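Local coordinates for Bd0816 (Bdellovibrio bacteriovorus HD100, PDB 5CER), which acts as a predatory endopeptidase of peptidase family S13, probably with D-Ala-D-Ala carboxypeptidase activity, and is bound by the ankyrin-repeat immunity protein Bd3460, at residues M1-N5 with D357-A361; F104-L110 with V137-L141; L141-S146 with I174-I179; T260-Y265 with T323-A327. The protein carries 2 engineered substitutions. All coordinates share one frame. Numbering follows the deposited sequence.

Contact 1: residues M1-N5 with D357-A361; sequences MVYVN and DRGVA. Engineered in segment 1-5: Met1 (natural residue Lys).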
# COMPACT_ATOMS: atom_id res chain seq x y z
N MET A 1 23.09 4.22 0.78
CA MET A 1 23.59 2.88 1.19
C MET A 1 22.46 1.95 1.60
O MET A 1 21.46 2.42 2.21
CB MET A 1 24.60 2.97 2.34
CG MET A 1 25.97 3.39 1.86
SD MET A 1 27.26 3.73 3.08
CE MET A 1 26.82 2.65 4.38
N VAL A 2 22.59 0.67 1.28
CA VAL A 2 21.57 -0.30 1.58
C VAL A 2 22.16 -1.42 2.35
O VAL A 2 23.14 -2.02 1.91
CB VAL A 2 20.91 -0.86 0.31
CG1 VAL A 2 19.76 -1.79 0.67
CG2 VAL A 2 20.38 0.28 -0.56
N TYR A 3 21.55 -1.74 3.47
CA TYR A 3 22.00 -2.84 4.29
C TYR A 3 20.98 -3.32 5.29
O TYR A 3 19.99 -2.62 5.60
CB TYR A 3 23.29 -2.49 5.04
CG TYR A 3 23.24 -1.22 5.85
CD1 TYR A 3 22.76 -1.21 7.16
CD2 TYR A 3 23.70 -0.01 5.30
CE1 TYR A 3 22.75 -0.03 7.91
CE2 TYR A 3 23.69 1.17 6.04
CZ TYR A 3 23.23 1.14 7.34
OH TYR A 3 23.22 2.31 8.05
N VAL A 4 21.23 -4.53 5.79
CA VAL A 4 20.33 -5.21 6.74
C VAL A 4 20.51 -4.61 8.14
O VAL A 4 21.60 -4.58 8.63
CB VAL A 4 20.61 -6.72 6.79
CG1 VAL A 4 19.75 -7.38 7.88
CG2 VAL A 4 20.31 -7.37 5.43
N ASN A 5 19.44 -4.06 8.69
CA ASN A 5 19.41 -3.68 10.07
C ASN A 5 19.20 -4.91 10.89
O ASN A 5 19.91 -5.17 11.80
CB ASN A 5 18.30 -2.64 10.31
CG ASN A 5 18.69 -1.22 9.83
OD1 ASN A 5 19.86 -0.86 9.87
ND2 ASN A 5 17.69 -0.41 9.40
N ASP A 357 18.31 3.29 -4.41
CA ASP A 357 18.36 2.46 -3.17
C ASP A 357 17.01 1.74 -2.93
O ASP A 357 16.99 0.60 -2.49
CB ASP A 357 18.73 3.28 -1.91
CG ASP A 357 20.22 3.64 -1.80
OD1 ASP A 357 20.99 3.52 -2.80
OD2 ASP A 357 20.64 4.04 -0.66
N ARG A 358 15.90 2.38 -3.25
CA ARG A 358 14.60 1.75 -2.97
C ARG A 358 14.45 0.42 -3.74
O ARG A 358 14.10 -0.59 -3.17
CB ARG A 358 13.44 2.68 -3.31
CG ARG A 358 12.14 2.28 -2.63
CD ARG A 358 10.98 3.06 -3.18
NE ARG A 358 10.95 4.42 -2.70
CZ ARG A 358 10.01 5.30 -3.00
NH1 ARG A 358 9.01 5.00 -3.81
NH2 ARG A 358 10.09 6.51 -2.47
N GLY A 359 14.74 0.46 -5.04
CA GLY A 359 14.66 -0.73 -5.90
C GLY A 359 15.62 -1.84 -5.51
O GLY A 359 15.27 -3.02 -5.58
N VAL A 360 16.83 -1.46 -5.13
CA VAL A 360 17.84 -2.42 -4.69
C VAL A 360 17.37 -3.11 -3.40
O VAL A 360 17.40 -4.30 -3.29
CB VAL A 360 19.20 -1.69 -4.49
CG1 VAL A 360 20.21 -2.59 -3.80
CG2 VAL A 360 19.76 -1.21 -5.80
N ALA A 361 16.89 -2.33 -2.45
CA ALA A 361 16.38 -2.86 -1.20
C ALA A 361 15.22 -3.79 -1.43
O ALA A 361 15.14 -4.85 -0.80
CB ALA A 361 15.98 -1.74 -0.26
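Val2 is the side chain that seats the start of the chain on the helix containing residues 357-361. In its t rotamer the two methyls diverge over this helix: Val2 CG2 reaches 3.6 Å from Asp357 CG and 4.3 Å from Val360 CG1, while Val2 CG1 rests 3.9 Å from Ala361 CB. Asp357, with chi1 in the m well, places its carboxylate beside the amino terminus, and Met1 N forms a salt bridge and hydrogen bond with Asp357 OD2 at 2.8 Å. In the transpeptidase fold seen here, strand 3-11 pairs antiparallel with strand 339-348, and helix 356-375 packs against that sheet; Val2 accordingly also touches Leu347. The amino group is held further by Gln353 and Asp350. The engineered Met1 side chain departs from the helix, its SD-CE end bent by a chi3 of 31°. Arg358 likewise points away from residues 1-5, and its extended t,t start carries the guanidinium to a salt bridge with Glu11 of the Bd3460 chain.

Contact 2: residues F104-L110 with V137-L141; sequences FDENFLL and VIKNL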
# COMPACT_ATOMS: atom_id res chain seq x y z
N PHE A 104 -22.94 19.42 11.14
CA PHE A 104 -22.17 18.23 11.53
C PHE A 104 -21.43 18.54 12.82
O PHE A 104 -21.05 19.70 13.08
CB PHE A 104 -21.18 17.82 10.42
CG PHE A 104 -20.09 18.83 10.17
CD1 PHE A 104 -18.90 18.79 10.90
CD2 PHE A 104 -20.29 19.87 9.28
CE1 PHE A 104 -17.92 19.73 10.72
CE2 PHE A 104 -19.30 20.83 9.10
CZ PHE A 104 -18.10 20.75 9.82
N ASP A 105 -21.20 17.50 13.62
CA ASP A 105 -20.56 17.63 14.93
C ASP A 105 -19.04 17.31 14.89
O ASP A 105 -18.45 17.00 13.83
CB ASP A 105 -21.34 16.83 16.01
CG ASP A 105 -21.07 15.33 15.99
OD1 ASP A 105 -20.12 14.87 15.32
OD2 ASP A 105 -21.79 14.60 16.71
N GLU A 106 -18.39 17.36 16.05
CA GLU A 106 -16.92 17.22 16.16
C GLU A 106 -16.34 15.87 15.81
O GLU A 106 -15.13 15.73 15.68
CB GLU A 106 -16.44 17.61 17.57
CG GLU A 106 -17.00 16.81 18.74
CD GLU A 106 -18.24 17.41 19.37
OE1 GLU A 106 -19.03 18.09 18.65
OE2 GLU A 106 -18.43 17.21 20.59
N ASN A 107 -17.21 14.90 15.65
CA ASN A 107 -16.81 13.56 15.32
C ASN A 107 -16.95 13.21 13.84
O ASN A 107 -16.64 12.07 13.45
CB ASN A 107 -17.58 12.57 16.22
CG ASN A 107 -17.16 12.70 17.68
OD1 ASN A 107 -15.98 12.86 18.02
ND2 ASN A 107 -18.13 12.69 18.52
N PHE A 108 -17.48 14.13 13.02
CA PHE A 108 -17.66 13.81 11.61
C PHE A 108 -16.36 14.14 10.86
O PHE A 108 -16.01 15.32 10.72
CB PHE A 108 -18.89 14.50 11.00
CG PHE A 108 -19.10 14.18 9.54
CD1 PHE A 108 -19.20 12.87 9.12
CD2 PHE A 108 -19.18 15.18 8.60
CE1 PHE A 108 -19.36 12.56 7.79
CE2 PHE A 108 -19.36 14.86 7.25
CZ PHE A 108 -19.43 13.56 6.84
N LEU A 109 -15.64 13.10 10.44
CA LEU A 109 -14.45 13.29 9.64
C LEU A 109 -14.84 13.04 8.17
O LEU A 109 -15.50 12.07 7.88
CB LEU A 109 -13.35 12.36 10.09
CG LEU A 109 -12.85 12.63 11.55
CD1 LEU A 109 -11.80 11.66 12.10
CD2 LEU A 109 -12.34 14.05 11.79
N LEU A 110 -14.43 13.95 7.30
CA LEU A 110 -14.63 13.80 5.88
C LEU A 110 -13.38 14.35 5.18
O LEU A 110 -13.07 15.56 5.30
CB LEU A 110 -15.87 14.54 5.41
CG LEU A 110 -16.23 14.43 3.92
CD1 LEU A 110 -16.70 13.03 3.54
CD2 LEU A 110 -17.28 15.46 3.54
N VAL A 137 -13.64 20.17 7.07
CA VAL A 137 -14.82 19.38 6.77
C VAL A 137 -15.82 20.19 5.91
O VAL A 137 -16.35 19.71 4.90
CB VAL A 137 -15.51 18.89 8.06
CG1 VAL A 137 -16.86 18.26 7.75
CG2 VAL A 137 -14.63 17.89 8.77
N ILE A 138 -16.01 21.46 6.29
CA ILE A 138 -16.74 22.40 5.44
C ILE A 138 -16.20 22.40 4.02
O ILE A 138 -16.98 22.23 3.08
CB ILE A 138 -16.76 23.82 6.05
CG1 ILE A 138 -17.68 23.70 7.28
CG2 ILE A 138 -17.25 24.87 5.03
CD1 ILE A 138 -17.94 24.83 8.20
N LYS A 139 -14.89 22.65 3.86
CA LYS A 139 -14.28 22.66 2.53
C LYS A 139 -14.65 21.44 1.65
O LYS A 139 -15.03 21.62 0.50
CB LYS A 139 -12.76 22.75 2.58
CG LYS A 139 -12.25 24.14 2.82
CD LYS A 139 -13.24 25.34 3.25
CE LYS A 139 -13.43 26.46 2.23
NZ LYS A 139 -14.71 26.37 1.45
N ASN A 140 -14.53 20.24 2.22
CA ASN A 140 -14.90 18.98 1.55
C ASN A 140 -16.37 18.85 1.22
O ASN A 140 -16.71 18.50 0.08
CB ASN A 140 -14.52 17.77 2.40
CG ASN A 140 -13.05 17.48 2.35
OD1 ASN A 140 -12.58 16.74 1.50
ND2 ASN A 140 -12.30 18.12 3.23
N LEU A 141 -17.22 19.11 2.21
CA LEU A 141 -18.65 19.17 1.99
C LEU A 141 -19.03 20.14 0.85
O LEU A 141 -19.83 19.82 -0.04
CB LEU A 141 -19.42 19.54 3.27
CG LEU A 141 -19.48 18.46 4.35
CD1 LEU A 141 -20.01 19.01 5.68
CD2 LEU A 141 -20.31 17.27 3.90
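The chain leaves its strand at Phe104, reverses through a type I turn from Asp105 to Phe108 (Phe108 N to Asp105 O, 3.1 Å), and then runs on irregularly to Leu110. Leu110 CA lies 5.7 Å from Val137 CA. An Asx turn braces the reversal, Asp105 OD1 accepting from Asn107 N at 2.9 Å. Opposite stands one helical turn, closed by Leu141 N to Val137 O at 2.9 Å. Between the two the contact is essentially apolar. Val137 CG1 makes a CH-pi contact over the Phe104 ring, 3.5 Å from its centroid, and Ile138 CG1 meets the edge of that ring, 3.8 Å from Phe104 CE2. Val137 CG1 also lies 3.9 Å from Phe108 CD2. Leu141 completes the cluster, with CD2 3.5 Å from Leu110 CD2 and 4.2 Å from Phe108 CE2. The side-chain amide of Asn140 hydrogen-bonds to Ala136 and Trp112, outside the two segments. Aromatic and aliphatic groups interlocking between a strand's exit loop and a helix on the sheet face are characteristic of the hydrophobic layer of an alpha/beta domain.

Contact 3: residues L141-S146 with I174-I179; sequences LKESFS and IEVRNI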
# COMPACT_ATOMS: atom_id res chain seq x y z
N LEU A 141 -17.22 19.11 2.21
CA LEU A 141 -18.65 19.17 1.99
C LEU A 141 -19.03 20.14 0.85
O LEU A 141 -19.83 19.82 -0.04
CB LEU A 141 -19.42 19.54 3.27
CG LEU A 141 -19.48 18.46 4.35
CD1 LEU A 141 -20.01 19.01 5.68
CD2 LEU A 141 -20.31 17.27 3.90
N LYS A 142 -18.45 21.31 0.89
CA LYS A 142 -18.80 22.38 -0.03
C LYS A 142 -18.29 22.11 -1.43
O LYS A 142 -19.03 22.27 -2.40
CB LYS A 142 -18.23 23.69 0.50
CG LYS A 142 -19.12 24.86 0.30
CD LYS A 142 -18.35 26.16 0.50
CE LYS A 142 -18.86 26.83 1.77
NZ LYS A 142 -20.04 27.69 1.47
N GLU A 143 -17.02 21.71 -1.54
CA GLU A 143 -16.37 21.56 -2.81
C GLU A 143 -16.58 20.21 -3.48
O GLU A 143 -16.49 20.13 -4.71
CB GLU A 143 -14.85 21.83 -2.67
CG GLU A 143 -14.57 23.29 -2.33
CD GLU A 143 -13.09 23.63 -2.12
OE1 GLU A 143 -12.22 22.73 -2.08
OE2 GLU A 143 -12.81 24.84 -2.02
N SER A 144 -16.79 19.15 -2.70
CA SER A 144 -16.82 17.76 -3.25
C SER A 144 -18.13 17.04 -3.05
O SER A 144 -18.71 16.58 -4.03
CB SER A 144 -15.68 16.93 -2.67
OG SER A 144 -14.42 17.55 -2.85
N PHE A 145 -18.60 16.96 -1.79
CA PHE A 145 -19.90 16.33 -1.47
C PHE A 145 -21.10 17.00 -2.19
O PHE A 145 -22.02 16.29 -2.61
CB PHE A 145 -20.16 16.32 0.04
CG PHE A 145 -21.37 15.52 0.45
CD1 PHE A 145 -22.65 16.05 0.39
CD2 PHE A 145 -21.22 14.20 0.87
CE1 PHE A 145 -23.75 15.29 0.77
CE2 PHE A 145 -22.32 13.42 1.21
CZ PHE A 145 -23.57 13.96 1.19
N SER A 146 -21.08 18.32 -2.33
CA SER A 146 -22.18 19.09 -2.92
C SER A 146 -22.06 19.38 -4.42
O SER A 146 -23.02 19.89 -5.01
CB SER A 146 -22.24 20.45 -2.26
OG SER A 146 -22.45 20.33 -0.89
N ILE A 174 -27.46 14.85 -5.10
CA ILE A 174 -27.80 15.58 -3.90
C ILE A 174 -27.53 17.08 -4.13
O ILE A 174 -26.71 17.46 -4.96
CB ILE A 174 -27.00 15.04 -2.69
CG1 ILE A 174 -27.70 15.39 -1.37
CG2 ILE A 174 -25.57 15.55 -2.70
CD1 ILE A 174 -28.92 14.56 -1.10
N GLU A 175 -28.31 17.93 -3.45
CA GLU A 175 -28.08 19.38 -3.40
C GLU A 175 -28.03 19.76 -1.94
O GLU A 175 -28.84 19.29 -1.15
CB GLU A 175 -29.22 20.14 -4.04
CG GLU A 175 -29.22 20.22 -5.54
CD GLU A 175 -30.35 21.10 -6.07
OE1 GLU A 175 -31.08 21.77 -5.28
OE2 GLU A 175 -30.52 21.13 -7.30
N VAL A 176 -27.10 20.64 -1.59
CA VAL A 176 -26.97 21.14 -0.23
C VAL A 176 -26.81 22.65 -0.29
O VAL A 176 -25.89 23.18 -0.90
CB VAL A 176 -25.76 20.53 0.49
CG1 VAL A 176 -25.70 20.96 1.95
CG2 VAL A 176 -25.83 19.02 0.39
N ARG A 177 -27.73 23.33 0.33
CA ARG A 177 -27.70 24.77 0.37
C ARG A 177 -26.70 25.37 1.36
O ARG A 177 -25.93 26.23 0.98
CB ARG A 177 -29.09 25.27 0.76
CG ARG A 177 -29.23 26.75 0.50
CD ARG A 177 -30.63 27.27 0.45
NE ARG A 177 -31.27 27.24 -0.87
CZ ARG A 177 -32.58 27.24 -0.98
NH1 ARG A 177 -33.31 27.35 0.12
NH2 ARG A 177 -33.18 27.16 -2.15
N ASN A 178 -26.82 25.01 2.63
CA ASN A 178 -25.98 25.57 3.69
C ASN A 178 -25.31 24.47 4.44
O ASN A 178 -25.86 23.40 4.62
CB ASN A 178 -26.81 26.40 4.65
CG ASN A 178 -27.25 27.71 4.03
OD1 ASN A 178 -26.45 28.48 3.54
ND2 ASN A 178 -28.55 27.96 4.04
N ILE A 179 -24.08 24.75 4.82
CA ILE A 179 -23.24 23.81 5.53
C ILE A 179 -22.59 24.60 6.69
O ILE A 179 -22.07 25.69 6.47
CB ILE A 179 -22.14 23.25 4.57
CG1 ILE A 179 -22.75 22.34 3.48
CG2 ILE A 179 -21.07 22.51 5.35
CD1 ILE A 179 -21.99 22.36 2.16
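Here residues 141-145 of helix 130-145 lie along strand 175-181, an outermost strand of the mixed sheet, in a helix-on-sheet layer of an alpha/beta domain. The axes of 141-145 and 175-179 run almost antiparallel, at 172°, and approach to 9.8 Å, a separation filled by side chains. Apolar contacts account for most of the join. Leu141 CD1 packs 3.7 Å from Ile179 CG2, and Ile179 CD1 lies 3.9 Å from Lys142 CA. At the other end the Phe145 ring offers its edge to Val176 CG2, 4.3 Å from CE1, with Ile174 CG2 3.9 Å from the same CE1; this ring and Ile174 also touch Ile88 of helix 81-93. Val176 and Ile179 both face the helix although three positions apart, because Arg177 leaves the extended conformation (phi -78°, psi -56°), so that it and Asn178 both turn away. Between these two segments there is no polar bond; those of Ser146 stay within 141-146. A wider pi-type turn brings Ser146 N to a weak hydrogen bond of 3.0 Å with Leu141 O, and the same carbonyl accepts from Ser146 OG at 2.8 Å. Ser146 OG also lies against the strand, 3.6 Å from Val176 CB and 3.7 Å from Ile179 CD1.

Contact 4: residues T260-Y265 with T323-A327; sequences TAKPIY and TVNKA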
# COMPACT_ATOMS: atom_id res chain seq x y z
N THR A 260 12.44 16.25 5.63
CA THR A 260 13.31 15.55 4.66
C THR A 260 14.77 15.47 5.12
O THR A 260 15.38 14.42 5.11
CB THR A 260 13.20 16.17 3.21
OG1 THR A 260 11.84 16.17 2.79
CG2 THR A 260 14.04 15.41 2.16
N ALA A 261 15.32 16.61 5.55
CA ALA A 261 16.69 16.67 6.12
C ALA A 261 16.83 16.00 7.51
O ALA A 261 17.84 15.37 7.78
CB ALA A 261 17.17 18.11 6.18
N LYS A 262 15.82 16.15 8.37
CA LYS A 262 15.83 15.66 9.74
C LYS A 262 14.61 14.77 9.99
O LYS A 262 13.65 15.18 10.64
CB LYS A 262 15.80 16.81 10.73
CG LYS A 262 17.04 17.63 10.83
CD LYS A 262 18.11 16.94 11.64
CE LYS A 262 19.37 17.80 11.79
NZ LYS A 262 20.61 17.03 11.50
N PRO A 263 14.65 13.54 9.49
CA PRO A 263 13.46 12.69 9.63
C PRO A 263 13.24 12.16 11.04
O PRO A 263 14.18 12.02 11.81
CB PRO A 263 13.74 11.55 8.64
CG PRO A 263 15.24 11.44 8.65
CD PRO A 263 15.75 12.86 8.77
N ILE A 264 11.98 11.91 11.38
CA ILE A 264 11.59 11.26 12.64
C ILE A 264 10.65 10.13 12.24
O ILE A 264 9.60 10.38 11.62
CB ILE A 264 10.88 12.27 13.58
CG1 ILE A 264 11.85 13.40 13.93
CG2 ILE A 264 10.35 11.62 14.87
CD1 ILE A 264 11.15 14.72 14.29
N TYR A 265 10.95 8.95 12.73
CA TYR A 265 10.22 7.76 12.38
C TYR A 265 9.76 6.95 13.61
O TYR A 265 10.47 6.88 14.60
CB TYR A 265 11.13 6.88 11.58
CG TYR A 265 11.59 7.44 10.26
CD1 TYR A 265 10.65 7.79 9.26
CD2 TYR A 265 12.95 7.54 9.95
CE1 TYR A 265 11.05 8.26 8.02
CE2 TYR A 265 13.36 7.97 8.70
CZ TYR A 265 12.41 8.32 7.74
OH TYR A 265 12.83 8.77 6.47
N THR A 323 8.09 1.71 3.34
CA THR A 323 9.01 2.53 2.56
C THR A 323 9.11 3.94 3.12
O THR A 323 8.10 4.66 3.18
CB THR A 323 8.49 2.66 1.14
OG1 THR A 323 8.30 1.37 0.57
CG2 THR A 323 9.50 3.46 0.27
N VAL A 324 10.29 4.32 3.60
CA VAL A 324 10.61 5.74 3.92
C VAL A 324 12.01 5.97 3.36
O VAL A 324 12.62 5.04 2.87
CB VAL A 324 10.52 6.13 5.41
CG1 VAL A 324 9.07 5.99 5.90
CG2 VAL A 324 11.41 5.27 6.25
N ASN A 325 12.48 7.24 3.41
CA ASN A 325 13.76 7.57 2.82
C ASN A 325 14.93 6.77 3.42
O ASN A 325 15.83 6.38 2.68
CB ASN A 325 14.03 9.05 2.93
CG ASN A 325 13.22 9.87 1.94
OD1 ASN A 325 12.60 9.35 1.03
ND2 ASN A 325 13.22 11.18 2.15
N LYS A 326 14.85 6.48 4.72
CA LYS A 326 15.89 5.74 5.43
C LYS A 326 15.64 4.24 5.63
O LYS A 326 16.47 3.55 6.25
CB LYS A 326 16.18 6.39 6.80
CG LYS A 326 16.66 7.80 6.71
CD LYS A 326 17.89 7.91 5.84
CE LYS A 326 18.51 9.27 5.92
NZ LYS A 326 19.64 9.41 4.96
N ALA A 327 14.52 3.71 5.14
CA ALA A 327 14.22 2.30 5.38
C ALA A 327 13.32 1.64 4.34
O ALA A 327 12.44 2.28 3.76
CB ALA A 327 13.63 2.12 6.80
O HOH W 1 10.64 9.58 4.58
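Thr260 makes a loose first contact, with CG2 4.3 Å from Asn325 ND2; it also packs on Glu8 of the Bd3460 chain. The loop then swings outward through Ala261 and Lys262 and returns at Pro263, whose CG lies 4.4 Å from Lys326 CG. That lysine starts toward the loop, but its amine leads off to salt bridges with Asp352 and Asp350. Tyr265 makes the main contact. The Tyr265 ring takes Val324 CG2 over one face, a CH-pi contact 3.8 Å from the centroid, while CE1 comes within 3.4 Å of Val324 CB and CE2 within 3.7 Å of Lys326 CB. All these partners belong to a tight hairpin: a type I turn from Val324 to Ala327 joins strands 317-324 and 327-336, with Val324 N to Ala327 O at 3.0 Å. The first of these strands carries a Lys-Thr-Gly sequence directly before Thr323, consistent with the KTG motif that borders the active site in penicillin-binding proteins. A water sits 3.0 Å from Tyr265 OH and accepts from Asn325 N at 3.2 Å. Loop and hairpin thus meet mainly through Tyr265, its ring held by apolar contact and its hydroxyl joined to the turn by solvent.

In the fold
The four contacts fall into two distant groups. Contacts 1 and 4, with centres 13 Å apart, both reach the antiparallel sheet of the transpeptidase part and touch each other where Arg358 NE lies 3.4 Å from Thr323 CG2. Contacts 2 and 3 share helix 130-145 and Leu141, which serves both, and attach that helix to the mixed sheet; the centre of contact 2 is about 41 Å from that of contact 1. The two contacts on the mixed sheet, contact 2 buried and contact 3 partly so, join their segments by apolar groups, whereas surface contact 1 adds a salt bridge and partly buried contact 4 a bridging water. Bd3460 reaches contacts 1 and 4 alone.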